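Local structure of 16S rRNA methylase (Escherichia coli, 3P2K) at the S-adenosylmethionine site. The protein methylates the N1 position of adenine 1408 in 16S rRNA of assembled 30S subunits, using S-adenosylmethionine, and so confers resistance to various aminoglycosides. Sequence-based numbering; all coordinates share one arbitrary frame.

The S-adenosylmethionine site. Residues 32-34, 38, 55-57, 86-88, 104-105, 107, 109-110, 113, 195, 197. With SAM (S-adenosylmethionine), chain B.
With CG of Trp107 tucked over its own backbone, flanked by N and C (chi1 74°), and that of Trp197 anti to its backbone N (chi1 -175°), the two indoles converge on the sulfonium end of S-adenosylmethionine. The face of Trp107 takes C5' of SAM, 3.5 Å from the centroid of its five-membered ring. The corresponding ring of Trp197 lies against the sulfonium methyl CE, with the rim of the Trp107 indole on the same face. Such aromatic contacts probably help to orient the methyl and would suit the positive charge of the sulfonium SD. Asp55, CG roughly anti to the backbone N, grips the ribose: OD1 accepts the 3'-hydroxyl O3' at 2.5 Å through its syn lone pair and also Gly34 N from above the carboxylate plane, while Val57 N binds the anti side of OD2, fixing the carboxylate's rotation. Adenine lies between Leu110 CB, over its five-membered ring, and Pro56 CD, 3.5 Å from C2. Its Watson-Crick edge is read by Ala87 N, 2.9 Å from N1 and nearly straight (173°), and by Glu88 OE1, whose syn lone pair takes a bent bond from N6 at 2.7 Å; N6 also donates to the Thr109 hydroxyl OG1, and Tyr113 OH steadies the other Glu88 oxygen. Carbonyls of Gly32 and Leu104 hold the amino group, and Ser195 OG reaches carboxylate OXT at 2.6 Å. The cofactor is largely buried in this Rossmann-like methyltransferase pocket, formed by loops after strands 26-31, 49-54, 80-83 and 100-104, with helices 108-115 and 196-202 alongside.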
loop_
_atom_site.group_PDB
_atom_site.type_symbol
_atom_site.label_atom_id
_atom_site.label_comp_id
_atom_site.label_asym_id
_atom_site.label_seq_id
_atom_site.Cartn_x
_atom_site.Cartn_y
_atom_site.Cartn_z
ATOM N N GLY A 32 0.681 -3.864 2.884
ATOM C CA GLY A 32 -0.351 -4.257 3.845
ATOM C C GLY A 32 -1.766 -4.094 3.317
ATOM O O GLY A 32 -2.699 -3.833 4.078
ATOM N N THR A 33 -1.941 -4.304 2.020
ATOM C CA THR A 33 -3.187 -3.936 1.333
ATOM C C THR A 33 -4.527 -4.482 1.875
ATOM O O THR A 33 -5.576 -3.950 1.521
ATOM C CB THR A 33 -3.114 -4.238 -0.187
ATOM O OG1 THR A 33 -4.258 -3.659 -0.823
ATOM C CG2 THR A 33 -3.095 -5.745 -0.467
ATOM N N GLY A 34 -4.501 -5.551 2.675
ATOM C CA GLY A 34 -5.744 -6.158 3.159
ATOM C C GLY A 34 -6.520 -6.858 2.052
ATOM O O GLY A 34 -5.984 -7.757 1.410
ATOM N N ASN A 38 -9.666 -1.555 -1.506
ATOM C CA ASN A 38 -9.130 -0.208 -1.611
ATOM C C ASN A 38 -8.412 -0.036 -2.951
ATOM O O ASN A 38 -8.607 0.960 -3.669
ATOM C CB ASN A 38 -8.196 0.098 -0.429
ATOM C CG ASN A 38 -8.957 0.445 0.861
ATOM O OD1 ASN A 38 -10.171 0.666 0.844
ATOM N ND2 ASN A 38 -8.234 0.510 1.981
ATOM N N ASP A 55 0.349 -8.184 0.587
ATOM C CA ASP A 55 -0.141 -8.684 1.864
ATOM C C ASP A 55 0.208 -10.149 2.051
ATOM O O ASP A 55 0.022 -10.942 1.137
ATOM C CB ASP A 55 -1.649 -8.499 1.973
ATOM C CG ASP A 55 -2.115 -8.384 3.412
ATOM O OD1 ASP A 55 -2.549 -7.266 3.786
ATOM O OD2 ASP A 55 -2.046 -9.400 4.155
ATOM N N PRO A 56 0.692 -10.529 3.248
ATOM C CA PRO A 56 1.063 -11.948 3.323
ATOM C C PRO A 56 -0.152 -12.862 3.498
ATOM O O PRO A 56 -0.019 -14.068 3.331
ATOM C CB PRO A 56 1.980 -12.014 4.550
ATOM C CG PRO A 56 1.493 -10.871 5.443
ATOM C CD PRO A 56 0.815 -9.839 4.555
ATOM N N VAL A 57 -1.317 -12.301 3.813
ATOM C CA VAL A 57 -2.513 -13.104 4.051
ATOM C C VAL A 57 -3.328 -13.204 2.767
ATOM O O VAL A 57 -4.128 -12.319 2.462
ATOM C CB VAL A 57 -3.376 -12.528 5.236
ATOM C CG1 VAL A 57 -4.777 -13.107 5.248
ATOM C CG2 VAL A 57 -2.693 -12.779 6.598
ATOM N N ALA A 86 5.533 -10.407 2.961
ATOM C CA ALA A 86 5.456 -9.579 4.165
ATOM C C ALA A 86 6.542 -8.493 4.192
ATOM O O ALA A 86 7.643 -8.674 3.673
ATOM C CB ALA A 86 5.520 -10.441 5.407
ATOM N N ALA A 87 6.219 -7.371 4.827
ATOM C CA ALA A 87 7.117 -6.218 4.928
ATOM C C ALA A 87 8.534 -6.579 5.353
ATOM O O ALA A 87 9.472 -5.870 5.007
ATOM C CB ALA A 87 6.530 -5.153 5.852
ATOM N N GLU A 88 8.695 -7.677 6.078
ATOM C CA GLU A 88 10.026 -8.113 6.508
ATOM C C GLU A 88 10.794 -8.970 5.488
ATOM O O GLU A 88 11.867 -9.493 5.789
ATOM C CB GLU A 88 9.958 -8.811 7.871
ATOM C CG GLU A 88 8.767 -9.733 8.067
ATOM C CD GLU A 88 7.561 -9.027 8.654
ATOM O OE1 GLU A 88 6.707 -8.549 7.881
ATOM O OE2 GLU A 88 7.466 -8.954 9.890
ATOM N N LEU A 104 -1.854 1.871 4.619
ATOM C CA LEU A 104 -3.119 2.314 5.150
ATOM C C LEU A 104 -3.591 1.447 6.330
ATOM O O LEU A 104 -3.786 0.225 6.200
ATOM C CB LEU A 104 -4.181 2.299 4.033
ATOM C CG LEU A 104 -3.930 2.969 2.667
ATOM C CD1 LEU A 104 -5.154 2.833 1.709
ATOM C CD2 LEU A 104 -3.508 4.429 2.818
ATOM N N PHE A 105 -3.806 2.086 7.475
ATOM C CA PHE A 105 -4.443 1.424 8.625
ATOM C C PHE A 105 -3.764 0.100 9.006
ATOM O O PHE A 105 -4.437 -0.904 9.198
ATOM C CB PHE A 105 -5.933 1.154 8.350
ATOM C CG PHE A 105 -6.684 2.317 7.778
ATOM C CD1 PHE A 105 -7.100 3.374 8.589
ATOM C CD2 PHE A 105 -7.027 2.336 6.423
ATOM C CE1 PHE A 105 -7.814 4.466 8.038
ATOM C CE2 PHE A 105 -7.752 3.396 5.878
ATOM C CZ PHE A 105 -8.135 4.474 6.695
ATOM N N TRP A 107 -2.002 -3.021 10.980
ATOM C CA TRP A 107 -2.059 -3.523 12.329
ATOM C C TRP A 107 -0.978 -4.544 12.591
ATOM O O TRP A 107 -0.100 -4.767 11.751
ATOM C CB TRP A 107 -3.448 -4.058 12.698
ATOM C CG TRP A 107 -3.830 -5.368 12.108
ATOM C CD1 TRP A 107 -3.028 -6.460 11.921
ATOM C CD2 TRP A 107 -5.141 -5.749 11.667
ATOM N NE1 TRP A 107 -3.756 -7.480 11.356
ATOM C CE2 TRP A 107 -5.054 -7.069 11.195
ATOM C CE3 TRP A 107 -6.380 -5.090 11.614
ATOM C CZ2 TRP A 107 -6.159 -7.749 10.668
ATOM C CZ3 TRP A 107 -7.486 -5.773 11.093
ATOM C CH2 TRP A 107 -7.362 -7.088 10.627
ATOM N N THR A 109 2.302 -6.213 13.418
ATOM C CA THR A 109 3.687 -5.763 13.219
ATOM C C THR A 109 3.872 -4.630 12.223
ATOM O O THR A 109 4.750 -3.811 12.414
ATOM C CB THR A 109 4.704 -6.919 12.886
ATOM O OG1 THR A 109 4.515 -7.410 11.548
ATOM C CG2 THR A 109 4.617 -8.047 13.894
ATOM N N LEU A 110 3.080 -4.560 11.159
ATOM C CA LEU A 110 3.246 -3.436 10.230
ATOM C C LEU A 110 2.855 -2.098 10.869
ATOM O O LEU A 110 3.310 -1.045 10.424
ATOM C CB LEU A 110 2.487 -3.657 8.916
ATOM C CG LEU A 110 2.581 -2.627 7.780
ATOM C CD1 LEU A 110 3.960 -2.548 7.118
ATOM C CD2 LEU A 110 1.540 -2.993 6.752
ATOM N N TYR A 113 6.040 -1.250 12.888
ATOM C CA TYR A 113 7.126 -0.858 11.988
ATOM C C TYR A 113 6.989 0.597 11.558
ATOM O O TYR A 113 7.975 1.293 11.392
ATOM C CB TYR A 113 7.152 -1.755 10.750
ATOM C CG TYR A 113 7.405 -3.221 11.033
ATOM C CD1 TYR A 113 8.274 -3.609 12.044
ATOM C CD2 TYR A 113 6.794 -4.218 10.266
ATOM C CE1 TYR A 113 8.518 -4.939 12.303
ATOM C CE2 TYR A 113 7.032 -5.556 10.515
ATOM C CZ TYR A 113 7.899 -5.911 11.538
ATOM O OH TYR A 113 8.173 -7.231 11.815
ATOM N N SER A 195 -12.194 -0.976 1.552
ATOM C CA SER A 195 -12.044 -2.160 2.386
ATOM C C SER A 195 -13.147 -2.183 3.434
ATOM O O SER A 195 -13.690 -1.132 3.821
ATOM C CB SER A 195 -10.706 -2.158 3.077
ATOM O OG SER A 195 -10.777 -1.385 4.253
ATOM N N TRP A 197 -12.655 -3.100 6.480
ATOM C CA TRP A 197 -12.026 -2.585 7.680
ATOM C C TRP A 197 -12.167 -1.077 7.771
ATOM O O TRP A 197 -12.543 -0.540 8.822
ATOM C CB TRP A 197 -10.556 -2.944 7.682
ATOM C CG TRP A 197 -9.848 -2.565 8.906
ATOM C CD1 TRP A 197 -8.865 -1.624 9.022
ATOM C CD2 TRP A 197 -10.040 -3.113 10.212
ATOM N NE1 TRP A 197 -8.419 -1.555 10.318
ATOM C CE2 TRP A 197 -9.120 -2.461 11.073
ATOM C CE3 TRP A 197 -10.892 -4.108 10.746
ATOM C CZ2 TRP A 197 -9.025 -2.761 12.434
ATOM C CZ3 TRP A 197 -10.802 -4.408 12.117
ATOM C CH2 TRP A 197 -9.872 -3.728 12.941
HETATM N N SAM B . -4.621 -1.806 4.470
HETATM C CA SAM B . -6.001 -2.334 4.440
HETATM C C SAM B . -6.970 -1.216 4.635
HETATM O O SAM B . -6.534 -0.079 4.885
HETATM O OXT SAM B . -8.182 -1.462 4.606
HETATM C CB SAM B . -6.292 -3.084 5.707
HETATM C CG SAM B . -5.118 -3.620 6.475
HETATM S SD SAM B . -5.798 -4.727 7.745
HETATM C CE SAM B . -6.317 -3.537 8.999
HETATM C "C5'" SAM B . -4.168 -5.052 8.416
HETATM C "C4'" SAM B . -3.396 -5.620 7.246
HETATM O "O4'" SAM B . -2.044 -5.397 7.531
HETATM C "C3'" SAM B . -3.613 -7.130 7.136
HETATM O "O3'" SAM B . -4.011 -7.526 5.837
HETATM C "C2'" SAM B . -2.263 -7.743 7.426
HETATM O "O2'" SAM B . -1.995 -8.699 6.439
HETATM C "C1'" SAM B . -1.359 -6.573 7.165
HETATM N N9 SAM B . -0.070 -6.690 7.821
HETATM C C8 SAM B . 0.245 -6.701 9.146
HETATM N N7 SAM B . 1.610 -6.825 9.258
HETATM C C5 SAM B . 2.144 -6.879 8.006
HETATM C C6 SAM B . 3.442 -6.985 7.526
HETATM N N6 SAM B . 4.484 -7.058 8.353
HETATM N N1 SAM B . 3.667 -7.011 6.171
HETATM C C2 SAM B . 2.606 -6.923 5.294
HETATM N N3 SAM B . 1.310 -6.814 5.765
HETATM C C4 SAM B . 1.092 -6.785 7.102
#